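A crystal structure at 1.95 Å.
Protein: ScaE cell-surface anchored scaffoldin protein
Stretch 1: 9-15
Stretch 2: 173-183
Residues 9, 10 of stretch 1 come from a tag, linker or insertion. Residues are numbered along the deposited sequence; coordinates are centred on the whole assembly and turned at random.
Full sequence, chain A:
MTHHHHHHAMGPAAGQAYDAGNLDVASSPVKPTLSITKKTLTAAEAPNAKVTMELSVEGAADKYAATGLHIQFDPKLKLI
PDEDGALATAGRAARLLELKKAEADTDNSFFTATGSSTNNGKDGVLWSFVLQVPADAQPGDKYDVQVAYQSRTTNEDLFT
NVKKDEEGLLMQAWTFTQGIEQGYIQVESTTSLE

Stretch 1, residues 9-15: AMGPAAG
Stretch 2 173-183: AWTFTQGIEQG

Three backbone hydrogen bonds fix the extended N-terminal segment against the place where a helix gives way to a short strand. Gly 11 N donates to Gln 178 O (2.9 Å) and Ile 180 N to Gly 11 O (3.0 Å), a single beta bridge pairing Gly 11 with Gly 179, CA to CA 5.9 Å. Next, Ala 13 N donates to Phe 176 O (3.0 Å). The register therefore runs backward: Gly 11 lies by Gln 178, Pro 12 by Thr 177, Ala 13 by Phe 176. Gly 11 is fully extended (phi/psi -169/157), and a CB there would be crowded by Pro 12 CD. Pro 12, lacking an amide hydrogen, cannot bond Thr 177 O, 3.3 Å from its N; its CA instead lies 3.3 Å from Phe 176 O.

Waters extend the pairing: one donates to Ala 9 O and Gln 178 O, another to Pro 12 O and Ile 180 O, and a third links Pro 12 O to Gln 182 NE2.

Apolar packing completes the contact. The small Ala 13 CB lies 4.1 Å from both Phe 176 CD1, at the ring edge, and Ile 180 CG1; Ile 180 (chi1 and chi2 m) points toward the segment. Tag-derived selenomethionine Met 10 (m, t, p) brings CE within 3.5 Å of Trp 174 CH2, with Trp 174 chi1 t.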

ATOM      1  N   ALA A   9     -13.334   3.218   6.789  1.00 36.71           N
ATOM      2  CA  ALA A   9     -14.220   2.725   5.678  1.00 39.92           C
ATOM      3  C   ALA A   9     -13.749   1.334   5.195  1.00 39.95           C
ATOM      4  O   ALA A   9     -12.567   1.155   4.817  1.00 42.38           O
ATOM      5  CB  ALA A   9     -14.228   3.712   4.540  1.00 39.11           C
HETATM    6  N   MSE A  10     -14.640   0.342   5.232  1.00 35.26           N
HETATM    7  CA  MSE A  10     -14.198  -1.008   4.906  1.00 34.29           C
HETATM    8  C   MSE A  10     -14.179  -1.143   3.389  1.00 32.86           C
HETATM    9  O   MSE A  10     -15.078  -0.624   2.711  1.00 30.74           O
HETATM   10  CB  MSE A  10     -15.078  -2.059   5.571  1.00 34.60           C
HETATM   11  CG  MSE A  10     -14.947  -2.059   7.105  1.00 29.01           C
HETATM   12 SE   MSE A  10     -16.410  -3.092   7.969  1.00 41.17          SE
HETATM   13  CE  MSE A  10     -16.275  -4.784   6.976  1.00 33.54           C
ATOM     14  N   GLY A  11     -13.149  -1.805   2.858  1.00 29.13           N
ATOM     15  CA  GLY A  11     -13.077  -2.078   1.425  1.00 24.33           C
ATOM     16  C   GLY A  11     -11.982  -3.053   1.070  1.00 22.31           C
ATOM     17  O   GLY A  11     -11.034  -3.243   1.849  1.00 20.05           O
ATOM     18  N   PRO A  12     -12.121  -3.715  -0.084  1.00 20.64           N
ATOM     19  CA  PRO A  12     -11.112  -4.645  -0.595  1.00 20.01           C
ATOM     20  C   PRO A  12      -9.973  -3.978  -1.355  1.00 20.90           C
ATOM     21  O   PRO A  12     -10.078  -2.816  -1.774  1.00 20.36           O
ATOM     22  CB  PRO A  12     -11.930  -5.519  -1.582  1.00 16.83           C
ATOM     23  CG  PRO A  12     -12.897  -4.589  -2.138  1.00 24.24           C
ATOM     24  CD  PRO A  12     -13.327  -3.725  -0.936  1.00 22.65           C
ATOM     25  N   ALA A  13      -8.903  -4.744  -1.555  1.00 18.79           N
ATOM     26  CA  ALA A  13      -7.857  -4.407  -2.490  1.00 18.47           C
ATOM     27  C   ALA A  13      -8.426  -4.308  -3.909  1.00 20.68           C
ATOM     28  O   ALA A  13      -9.491  -4.890  -4.205  1.00 17.46           O
ATOM     29  CB  ALA A  13      -6.751  -5.503  -2.469  1.00 16.79           C
ATOM     30  N   ALA A  14      -7.709  -3.591  -4.779  1.00 18.29           N
ATOM     31  CA  ALA A  14      -8.031  -3.564  -6.213  1.00 21.48           C
ATOM     32  C   ALA A  14      -7.545  -4.867  -6.880  1.00 24.68           C
ATOM     33  O   ALA A  14      -6.878  -5.687  -6.243  1.00 20.22           O
ATOM     34  CB  ALA A  14      -7.409  -2.358  -6.872  1.00 21.17           C
ATOM     35  N   GLY A  15      -7.919  -5.098  -8.140  1.00 26.22           N
ATOM     36  CA  GLY A  15      -7.426  -6.308  -8.834  1.00 27.38           C
ATOM     37  C   GLY A  15      -8.409  -7.443  -8.712  1.00 27.93           C
ATOM     38  O   GLY A  15      -9.580  -7.276  -9.035  1.00 31.47           O
ATOM     39  N   ALA A 173      -6.847 -12.302   5.367  1.00 16.97           N
ATOM     40  CA  ALA A 173      -8.138 -12.267   4.705  1.00 15.64           C
ATOM     41  C   ALA A 173      -8.833 -10.943   5.023  1.00 17.24           C
ATOM     42  O   ALA A 173      -9.389 -10.314   4.121  1.00 15.85           O
ATOM     43  CB  ALA A 173      -9.005 -13.460   5.149  1.00 16.62           C
ATOM     44  N   TRP A 174      -8.793 -10.512   6.292  1.00 14.14           N
ATOM     45  CA  TRP A 174      -9.385  -9.216   6.632  1.00 15.72           C
ATOM     46  C   TRP A 174      -8.708  -8.117   5.805  1.00 16.19           C
ATOM     47  O   TRP A 174      -9.376  -7.256   5.241  1.00 15.54           O
ATOM     48  CB  TRP A 174      -9.289  -8.869   8.151  1.00 13.65           C
ATOM     49  CG  TRP A 174      -9.819  -7.472   8.370  1.00 18.19           C
ATOM     50  CD1 TRP A 174      -9.117  -6.303   8.298  1.00 19.41           C
ATOM     51  CD2 TRP A 174     -11.195  -7.111   8.571  1.00 18.90           C
ATOM     52  NE1 TRP A 174      -9.979  -5.228   8.482  1.00 20.06           N
ATOM     53  CE2 TRP A 174     -11.257  -5.702   8.640  1.00 17.02           C
ATOM     54  CE3 TRP A 174     -12.381  -7.856   8.707  1.00 19.93           C
ATOM     55  CZ2 TRP A 174     -12.464  -5.010   8.827  1.00 22.62           C
ATOM     56  CZ3 TRP A 174     -13.598  -7.173   8.907  1.00 17.64           C
ATOM     57  CH2 TRP A 174     -13.622  -5.766   8.991  1.00 21.76           C
ATOM     58  N   THR A 175      -7.385  -8.122   5.774  1.00 15.79           N
ATOM     59  CA  THR A 175      -6.657  -7.016   5.161  1.00 15.48           C
ATOM     60  C   THR A 175      -7.083  -6.802   3.694  1.00 16.82           C
ATOM     61  O   THR A 175      -7.390  -5.693   3.283  1.00 15.27           O
ATOM     62  CB  THR A 175      -5.170  -7.320   5.187  1.00 12.61           C
ATOM     63  OG1 THR A 175      -4.734  -7.275   6.532  1.00 15.36           O
ATOM     64  CG2 THR A 175      -4.352  -6.270   4.395  1.00 17.21           C
ATOM     65  N   PHE A 176      -7.105  -7.873   2.915  1.00 14.60           N
ATOM     66  CA  PHE A 176      -7.318  -7.734   1.489  1.00 17.05           C
ATOM     67  C   PHE A 176      -8.797  -7.683   1.118  1.00 18.67           C
ATOM     68  O   PHE A 176      -9.136  -7.262   0.002  1.00 19.95           O
ATOM     69  CB  PHE A 176      -6.625  -8.880   0.759  1.00 14.90           C
ATOM     70  CG  PHE A 176      -5.103  -8.751   0.751  1.00 17.08           C
ATOM     71  CD1 PHE A 176      -4.498  -7.691   0.108  1.00 15.02           C
ATOM     72  CD2 PHE A 176      -4.303  -9.711   1.358  1.00 17.36           C
ATOM     73  CE1 PHE A 176      -3.076  -7.555   0.068  1.00 18.52           C
ATOM     74  CE2 PHE A 176      -2.871  -9.603   1.326  1.00 19.88           C
ATOM     75  CZ  PHE A 176      -2.275  -8.517   0.678  1.00 19.85           C
ATOM     76  N   THR A 177      -9.682  -8.126   2.009  1.00 16.62           N
ATOM     77  CA  THR A 177     -11.128  -8.046   1.669  1.00 18.15           C
ATOM     78  C   THR A 177     -11.845  -6.821   2.235  1.00 18.43           C
ATOM     79  O   THR A 177     -12.867  -6.353   1.672  1.00 18.31           O
ATOM     80  CB  THR A 177     -11.945  -9.276   2.133  1.00 16.74           C
ATOM     81  OG1 THR A 177     -11.876  -9.381   3.566  1.00 17.04           O
ATOM     82  CG2 THR A 177     -11.473 -10.571   1.455  1.00 24.07           C
ATOM     83  N   GLN A 178     -11.349  -6.318   3.356  1.00 16.83           N
ATOM     84  CA  GLN A 178     -12.016  -5.220   4.060  1.00 17.69           C
ATOM     85  C   GLN A 178     -11.088  -4.103   4.567  1.00 20.41           C
ATOM     86  O   GLN A 178     -11.556  -3.019   4.951  1.00 18.32           O
ATOM     87  CB  GLN A 178     -12.814  -5.771   5.266  1.00 20.58           C
ATOM     88  CG  GLN A 178     -13.931  -6.796   4.913  1.00 20.27           C
ATOM     89  CD  GLN A 178     -15.006  -6.236   3.988  1.00 21.25           C
ATOM     90  OE1 GLN A 178     -15.191  -5.029   3.887  1.00 19.57           O
ATOM     91  NE2 GLN A 178     -15.738  -7.140   3.314  1.00 24.94           N
ATOM     92  N   GLY A 179      -9.782  -4.349   4.590  1.00 18.09           N
ATOM     93  CA  GLY A 179      -8.919  -3.425   5.324  1.00 16.15           C
ATOM     94  C   GLY A 179      -8.116  -2.501   4.435  1.00 18.26           C
ATOM     95  O   GLY A 179      -7.085  -1.977   4.869  1.00 18.64           O
ATOM     96  N   ILE A 180      -8.570  -2.273   3.197  1.00 15.02           N
ATOM     97  CA  ILE A 180      -7.791  -1.385   2.318  1.00 15.63           C
ATOM     98  C   ILE A 180      -8.468  -0.040   2.193  1.00 16.69           C
ATOM     99  O   ILE A 180      -9.640   0.019   1.835  1.00 17.38           O
ATOM    100  CB  ILE A 180      -7.561  -1.984   0.901  1.00 16.61           C
ATOM    101  CG1 ILE A 180      -6.882  -3.369   0.971  1.00 16.62           C
ATOM    102  CG2 ILE A 180      -6.753  -0.986   0.067  1.00 17.01           C
ATOM    103  CD1 ILE A 180      -5.513  -3.385   1.738  1.00 13.47           C
ATOM    104  N   GLU A 181      -7.732   1.030   2.507  1.00 16.32           N
ATOM    105  CA  GLU A 181      -8.165   2.388   2.238  1.00 23.78           C
ATOM    106  C   GLU A 181      -7.308   2.958   1.089  1.00 19.57           C
ATOM    107  O   GLU A 181      -6.143   3.298   1.275  1.00 19.69           O
ATOM    108  CB  GLU A 181      -8.075   3.210   3.515  1.00 20.25           C
ATOM    109  CG  GLU A 181      -8.653   4.635   3.439  1.00 38.69           C
ATOM    110  CD  GLU A 181      -8.234   5.504   4.656  1.00 38.15           C
ATOM    111  OE1 GLU A 181      -8.054   4.929   5.772  1.00 51.04           O
ATOM    112  OE2 GLU A 181      -8.075   6.750   4.495  1.00 45.16           O
ATOM    113  N   GLN A 182      -7.877   3.014  -0.113  1.00 17.89           N
ATOM    114  CA  GLN A 182      -7.109   3.419  -1.285  1.00 17.11           C
ATOM    115  C   GLN A 182      -6.815   4.931  -1.218  1.00 19.44           C
ATOM    116  O   GLN A 182      -7.515   5.695  -0.515  1.00 17.07           O
ATOM    117  CB  GLN A 182      -7.875   3.083  -2.591  1.00 20.39           C
ATOM    118  CG  GLN A 182      -8.281   1.606  -2.789  1.00 17.86           C
ATOM    119  CD  GLN A 182      -7.087   0.649  -2.933  1.00 13.80           C
ATOM    120  OE1 GLN A 182      -5.994   0.928  -2.447  1.00 16.12           O
ATOM    121  NE2 GLN A 182      -7.298  -0.486  -3.606  1.00 16.76           N
ATOM    122  N   GLY A 183      -5.785   5.357  -1.943  1.00 19.27           N
ATOM    123  CA  GLY A 183      -5.428   6.759  -1.960  1.00 19.34           C
ATOM    124  C   GLY A 183      -5.445   7.356  -3.348  1.00 19.08           C
ATOM    125  O   GLY A 183      -5.948   6.747  -4.319  1.00 20.91           O
TER
HETATM  126  O   HOH W   1     -11.171  -0.350   6.438  1.00 44.55           O
HETATM  127  O   HOH W   2     -10.874  -0.541  -0.742  1.00 21.41           O
HETATM  128  O   HOH W   3     -10.244  -1.197  -4.414  1.00 34.19           O